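Local coordinates for uncharacterized protein (Nitrosospira multiformis, PDB 3LMF) that is of unknown function but, as a four-helix-bundle relative of the copper storage proteins, probably binds copper(I) through cysteines lining its core, at residues 29-32 and 33-37; 102-105 and 106-110. All blocks are in the same frame, centred on the assembly; numbering follows the deposited sequence.

Contact 1 of 2, residues 29-32 and 33-37; sequences AMNH and CLEAG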
ATOM      1  N   ALA A  29      10.391  -6.724  11.522  1.00 22.95           N
ATOM      2  CA  ALA A  29      10.742  -7.649  10.455  1.00 21.29           C
ATOM      3  C   ALA A  29      11.906  -7.117   9.619  1.00 28.09           C
ATOM      4  O   ALA A  29      12.871  -7.834   9.357  1.00 25.59           O
ATOM      5  CB  ALA A  29       9.539  -7.887   9.564  1.00 26.28           C
HETATM    6  N   MSE A  30      11.812  -5.852   9.215  1.00 26.84           N
HETATM    7  CA  MSE A  30      12.832  -5.218   8.384  1.00 20.80           C
HETATM    8  C   MSE A  30      14.089  -4.779   9.138  1.00 29.16           C
HETATM    9  O   MSE A  30      15.089  -4.397   8.526  1.00 26.71           O
HETATM   10  CB  MSE A  30      12.219  -4.023   7.650  1.00 28.61           C
HETATM   11  CG  MSE A  30      11.146  -4.407   6.629  1.00 34.52           C
HETATM   12 SE   MSE A  30      11.820  -5.481   5.146  1.00 55.44          SE
HETATM   13  CE  MSE A  30      11.421  -7.253   5.829  1.00 51.67           C
ATOM     14  N   ASN A  31      14.041  -4.828  10.464  1.00 29.78           N
ATOM     15  CA  ASN A  31      15.194  -4.447  11.266  1.00 32.20           C
ATOM     16  C   ASN A  31      15.663  -5.589  12.162  1.00 27.44           C
ATOM     17  O   ASN A  31      16.533  -6.362  11.773  1.00 26.22           O
ATOM     18  CB  ASN A  31      14.863  -3.202  12.094  1.00 28.99           C
ATOM     19  CG  ASN A  31      14.667  -1.972  11.228  1.00 36.16           C
ATOM     20  OD1 ASN A  31      15.625  -1.435  10.683  1.00 33.37           O
ATOM     21  ND2 ASN A  31      13.422  -1.537  11.076  1.00 27.35           N
ATOM     22  N   HIS A  32      15.077  -5.700  13.350  1.00 37.29           N
ATOM     23  CA  HIS A  32      15.448  -6.741  14.309  1.00 39.90           C
ATOM     24  C   HIS A  32      15.631  -8.131  13.684  1.00 36.36           C
ATOM     25  O   HIS A  32      16.719  -8.706  13.744  1.00 38.81           O
ATOM     26  CB  HIS A  32      14.398  -6.823  15.422  1.00 48.08           C
ATOM     27  CG  HIS A  32      14.761  -7.763  16.533  1.00 55.25           C
ATOM     28  ND1 HIS A  32      13.825  -8.282  17.400  1.00 62.04           N
ATOM     29  CD2 HIS A  32      15.956  -8.268  16.922  1.00 56.34           C
ATOM     30  CE1 HIS A  32      14.428  -9.070  18.275  1.00 55.69           C
ATOM     31  NE2 HIS A  32      15.719  -9.077  18.007  1.00 53.40           N
ATOM     32  N   CYS A  33      14.572  -8.665  13.086  1.00 25.65           N
ATOM     33  CA  CYS A  33      14.631  -9.988  12.486  1.00 26.17           C
ATOM     34  C   CYS A  33      15.673 -10.151  11.384  1.00 26.87           C
ATOM     35  O   CYS A  33      16.387 -11.151  11.351  1.00 26.90           O
ATOM     36  CB  CYS A  33      13.245 -10.397  11.973  1.00 23.62           C
ATOM     37  SG  CYS A  33      12.027 -10.639  13.302  1.00 40.73           S
ATOM     38  N   LEU A  34      15.768  -9.187  10.477  1.00 31.57           N
ATOM     39  CA  LEU A  34      16.755  -9.290   9.402  1.00 31.90           C
ATOM     40  C   LEU A  34      18.188  -9.224   9.926  1.00 30.00           C
ATOM     41  O   LEU A  34      19.082  -9.875   9.387  1.00 36.21           O
ATOM     42  CB  LEU A  34      16.540  -8.188   8.353  1.00 32.62           C
ATOM     43  CG  LEU A  34      15.367  -8.396   7.393  1.00 29.27           C
ATOM     44  CD1 LEU A  34      15.294  -7.251   6.388  1.00 32.76           C
ATOM     45  CD2 LEU A  34      15.544  -9.724   6.677  1.00 30.45           C
ATOM     46  N   GLU A  35      18.403  -8.453  10.984  1.00 26.73           N
ATOM     47  CA  GLU A  35      19.740  -8.315  11.551  1.00 44.26           C
ATOM     48  C   GLU A  35      20.113  -9.441  12.520  1.00 43.32           C
ATOM     49  O   GLU A  35      21.270  -9.557  12.923  1.00 41.99           O
ATOM     50  CB  GLU A  35      19.863  -6.958  12.243  1.00 38.29           C
ATOM     51  CG  GLU A  35      19.665  -5.788  11.290  1.00 59.83           C
ATOM     52  CD  GLU A  35      19.353  -4.492  12.010  1.00 68.81           C
ATOM     53  OE1 GLU A  35      19.126  -3.471  11.323  1.00 70.96           O
ATOM     54  OE2 GLU A  35      19.325  -4.496  13.260  1.00 72.55           O
ATOM     55  N   ALA A  36      19.138 -10.270  12.879  1.00 41.74           N
ATOM     56  CA  ALA A  36      19.377 -11.384  13.792  1.00 38.05           C
ATOM     57  C   ALA A  36      19.612 -12.678  13.022  1.00 36.85           C
ATOM     58  O   ALA A  36      20.289 -13.580  13.506  1.00 41.19           O
ATOM     59  CB  ALA A  36      18.194 -11.549  14.737  1.00 37.99           C
ATOM     60  N   GLY A  37      19.052 -12.764  11.821  1.00 33.27           N
ATOM     61  CA  GLY A  37      19.212 -13.962  11.017  1.00 34.53           C
ATOM     62  C   GLY A  37      18.668 -15.193  11.722  1.00 40.13           C
ATOM     63  O   GLY A  37      17.819 -15.085  12.608  1.00 40.49           O
TER
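E35 donates its backbone N to N31 O across 2.9 Å, and the C=O...donor angle of 173° shows the N-H meeting that carbonyl almost end on. One residue earlier the spacing widens: L34 N reaches back five residues to A29 O in a weak bond of 3.4 Å. This is a pi-type turn, a local widening near the C-terminal end of helix 8-36, which G37 then leaves with a positive phi.

The apolar contact is made by L34 and M30. With CG beside its own backbone N (chi1 -76°), L34 packs CG against the carbonyl oxygen A29 O at 3.2 Å and brings CD1 alongside selenomethionine M30. The two side chains run side by side, and the bends of M30 at chi2 and chi3 bring CE to 3.9 Å from L34 CD1. Replacing the leucine by an alanine would probably leave the M30 methyl without this neighbour and open a gap beside the A29 carbonyl.

E35 and N31 both have partners in other subunits. E35 runs CG past N31 O at 3.2 Å, and its carboxylate lies alongside the N31 amide with the planes 75° apart. The two groups do not pair: E35 OE1 forms a salt bridge with R47 of the second subunit, while N31 ND2 bonds to R27 O of its own chain and to L64 O of the third subunit.

Among the neighbouring helices, A29 packs on L46 and M49 of helix 43-64 and C33 on H45, while L34 meets L46 of the second subunit; the turn lies between helix 43-64 of its own chain and that subunit.

Contact 2 of 2, residues 102-105 and 106-110; sequences RQCA and EHCRK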
ATOM      1  N   ARG A 102      -1.583  -9.441  19.657  1.00 26.52           N
ATOM      2  CA  ARG A 102      -2.709  -9.948  20.447  1.00 28.45           C
ATOM      3  C   ARG A 102      -3.780  -8.880  20.627  1.00 25.61           C
ATOM      4  O   ARG A 102      -4.977  -9.162  20.512  1.00 35.09           O
ATOM      5  CB  ARG A 102      -2.241 -10.413  21.831  1.00 29.90           C
ATOM      6  CG  ARG A 102      -1.443 -11.704  21.831  1.00 30.31           C
ATOM      7  CD  ARG A 102      -0.866 -11.984  23.212  1.00 37.26           C
ATOM      8  NE  ARG A 102      -0.139 -13.253  23.244  1.00 48.21           N
ATOM      9  CZ  ARG A 102       0.568 -13.682  24.282  1.00 41.34           C
ATOM     10  NH1 ARG A 102       1.199 -14.846  24.220  1.00 34.17           N
ATOM     11  NH2 ARG A 102       0.649 -12.941  25.378  1.00 29.31           N
ATOM     12  N   GLN A 103      -3.341  -7.660  20.928  1.00 28.27           N
ATOM     13  CA  GLN A 103      -4.250  -6.535  21.126  1.00 31.00           C
ATOM     14  C   GLN A 103      -5.003  -6.235  19.837  1.00 28.78           C
ATOM     15  O   GLN A 103      -6.227  -6.153  19.832  1.00 33.36           O
ATOM     16  CB  GLN A 103      -3.480  -5.281  21.560  1.00 40.09           C
ATOM     17  CG  GLN A 103      -4.359  -4.025  21.645  1.00 61.17           C
ATOM     18  CD  GLN A 103      -3.569  -2.731  21.847  1.00 71.28           C
ATOM     19  OE1 GLN A 103      -2.725  -2.361  21.017  1.00 67.11           O
ATOM     20  NE2 GLN A 103      -3.852  -2.030  22.950  1.00 65.13           N
ATOM     21  N   CYS A 104      -4.270  -6.079  18.743  1.00 26.54           N
ATOM     22  CA  CYS A 104      -4.902  -5.786  17.472  1.00 21.31           C
ATOM     23  C   CYS A 104      -5.939  -6.843  17.115  1.00 15.06           C
ATOM     24  O   CYS A 104      -7.032  -6.519  16.675  1.00 13.86           O
ATOM     25  CB  CYS A 104      -3.835  -5.674  16.377  1.00 19.77           C
ATOM     26  SG  CYS A 104      -4.474  -5.272  14.734  1.00 26.77           S
ATOM     27  N   ALA A 105      -5.589  -8.110  17.312  1.00 25.51           N
ATOM     28  CA  ALA A 105      -6.491  -9.225  17.005  1.00 27.64           C
ATOM     29  C   ALA A 105      -7.800  -9.128  17.796  1.00 25.12           C
ATOM     30  O   ALA A 105      -8.875  -9.444  17.283  1.00 23.01           O
ATOM     31  CB  ALA A 105      -5.808 -10.557  17.303  1.00 25.70           C
ATOM     32  N   GLU A 106      -7.694  -8.691  19.045  1.00 26.44           N
ATOM     33  CA  GLU A 106      -8.853  -8.533  19.912  1.00 25.62           C
ATOM     34  C   GLU A 106      -9.755  -7.405  19.409  1.00 26.37           C
ATOM     35  O   GLU A 106     -10.973  -7.575  19.317  1.00 25.39           O
ATOM     36  CB  GLU A 106      -8.402  -8.252  21.354  1.00 26.03           C
ATOM     37  CG  GLU A 106      -9.540  -7.877  22.295  1.00 38.48           C
ATOM     38  CD  GLU A 106      -9.084  -7.626  23.729  1.00 50.89           C
ATOM     39  OE1 GLU A 106      -9.909  -7.113  24.518  1.00 59.42           O
ATOM     40  OE2 GLU A 106      -7.921  -7.947  24.075  1.00 44.35           O
ATOM     41  N   HIS A 107      -9.171  -6.254  19.091  1.00 23.97           N
ATOM     42  CA  HIS A 107      -9.982  -5.146  18.585  1.00 24.54           C
ATOM     43  C   HIS A 107     -10.599  -5.495  17.240  1.00 21.61           C
ATOM     44  O   HIS A 107     -11.746  -5.156  16.977  1.00 25.09           O
ATOM     45  CB  HIS A 107      -9.159  -3.864  18.432  1.00 23.87           C
ATOM     46  CG  HIS A 107      -8.804  -3.221  19.731  1.00 33.20           C
ATOM     47  ND1 HIS A 107      -7.592  -3.422  20.352  1.00 35.21           N
ATOM     48  CD2 HIS A 107      -9.518  -2.410  20.546  1.00 36.79           C
ATOM     49  CE1 HIS A 107      -7.572  -2.762  21.496  1.00 33.46           C
ATOM     50  NE2 HIS A 107      -8.729  -2.140  21.638  1.00 37.31           N
ATOM     51  N   CYS A 108      -9.835  -6.170  16.391  1.00 21.61           N
ATOM     52  CA  CYS A 108     -10.344  -6.541  15.089  1.00 21.89           C
ATOM     53  C   CYS A 108     -11.511  -7.511  15.233  1.00 21.87           C
ATOM     54  O   CYS A 108     -12.479  -7.427  14.476  1.00 22.36           O
ATOM     55  CB  CYS A 108      -9.228  -7.134  14.228  1.00 22.45           C
ATOM     56  SG  CYS A 108      -8.109  -5.857  13.547  1.00 30.70           S
ATOM     57  N   ARG A 109     -11.429  -8.425  16.199  1.00 16.24           N
ATOM     58  CA  ARG A 109     -12.520  -9.366  16.416  1.00 20.83           C
ATOM     59  C   ARG A 109     -13.774  -8.597  16.825  1.00 16.49           C
ATOM     60  O   ARG A 109     -14.882  -8.943  16.418  1.00 19.86           O
ATOM     61  CB  ARG A 109     -12.155 -10.410  17.484  1.00 24.88           C
ATOM     62  CG  ARG A 109     -11.611 -11.709  16.896  1.00 24.32           C
ATOM     63  CD  ARG A 109     -11.479 -12.809  17.939  1.00 19.88           C
ATOM     64  NE  ARG A 109     -10.500 -12.466  18.975  1.00 30.66           N
ATOM     65  CZ  ARG A 109      -9.183 -12.556  18.823  1.00 19.89           C
ATOM     66  NH1 ARG A 109      -8.381 -12.215  19.819  1.00 19.85           N
ATOM     67  NH2 ARG A 109      -8.672 -13.004  17.683  1.00 23.20           N
ATOM     68  N   LYS A 110     -13.598  -7.543  17.614  1.00 23.02           N
ATOM     69  CA  LYS A 110     -14.733  -6.728  18.037  1.00 32.48           C
ATOM     70  C   LYS A 110     -15.356  -6.034  16.825  1.00 31.20           C
ATOM     71  O   LYS A 110     -16.574  -5.930  16.731  1.00 30.01           O
ATOM     72  CB  LYS A 110     -14.301  -5.677  19.059  1.00 32.37           C
ATOM     73  CG  LYS A 110     -13.708  -6.266  20.320  1.00 48.66           C
ATOM     74  CD  LYS A 110     -13.319  -5.184  21.313  1.00 53.77           C
ATOM     75  CE  LYS A 110     -12.574  -5.789  22.491  1.00 54.08           C
ATOM     76  NZ  LYS A 110     -13.367  -6.882  23.118  1.00 42.79           N
TER
HETATM   77  O   HOH W   1      -5.526 -12.096  20.680  1.00 34.54           O
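Q103 O is gripped twice by one residue, H107, in helix 95-112 of the four-helix bundle, on the turn that carries the CXXXC pair C104 and C108. The backbone N of H107 lies 3.0 Å away, nearly in line with the C=O, the regular i to i+4 bond of the helix; the ring adds ND1 at 3.1 Å, coming from above the carbonyl plane, 60° out of it. The first torsion of H107 (chi1 -73°) sets the ring beside its own backbone N and lets ND1 fold back on the preceding turn. Q103 CG lies at the ring edge, in plane, 3.5 Å from H107 CE1, which should limit the turning of the imidazole.

Such cysteine pairs line the bundle in copper storage proteins. SG of C104 and SG of C108 stand 3.9 Å apart, too far for a disulfide. Both touch C18 of helix 8-36, and C104 also meets C21 and C81, a cluster of thiols consistent with a site for copper(I), as in those relatives. C108 N bonds to C104 O at 2.8 Å.

The outer face is polar. R109 bends at chi3 and spreads its guanidinium over A105 O, which sits 3.5 Å above the plane, over its centre, and also accepts R109 N. NH2 of R109 is held by a salt bridge to D82 of helix 70-90. At the guanidinium edge, in plane, a water accepts from R109 NH1 at 3.0 Å and donates to R102 O, the same carbonyl oxygen that receives E106 N.

Followed from the N terminus, the chain makes contact 1 near the end of helix 8-36, then runs through helices 43-64 and 70-90 before contact 2 appears within helix 95-112. Each contact is local to one helix, so neither closes a long loop; they stand in series, neither nesting nor crossing. Their centres lie 25 Å apart on opposite sides of the chain's centre, with nearest atoms about 15 Å apart. Helix 8-36 still relates them: its far end carries contact 1, whereas an earlier part packs on contact 2. Contact 1 joins helix 43-64 and two other subunits; contact 2 lies against helices 8-36 and 70-90 of its own chain.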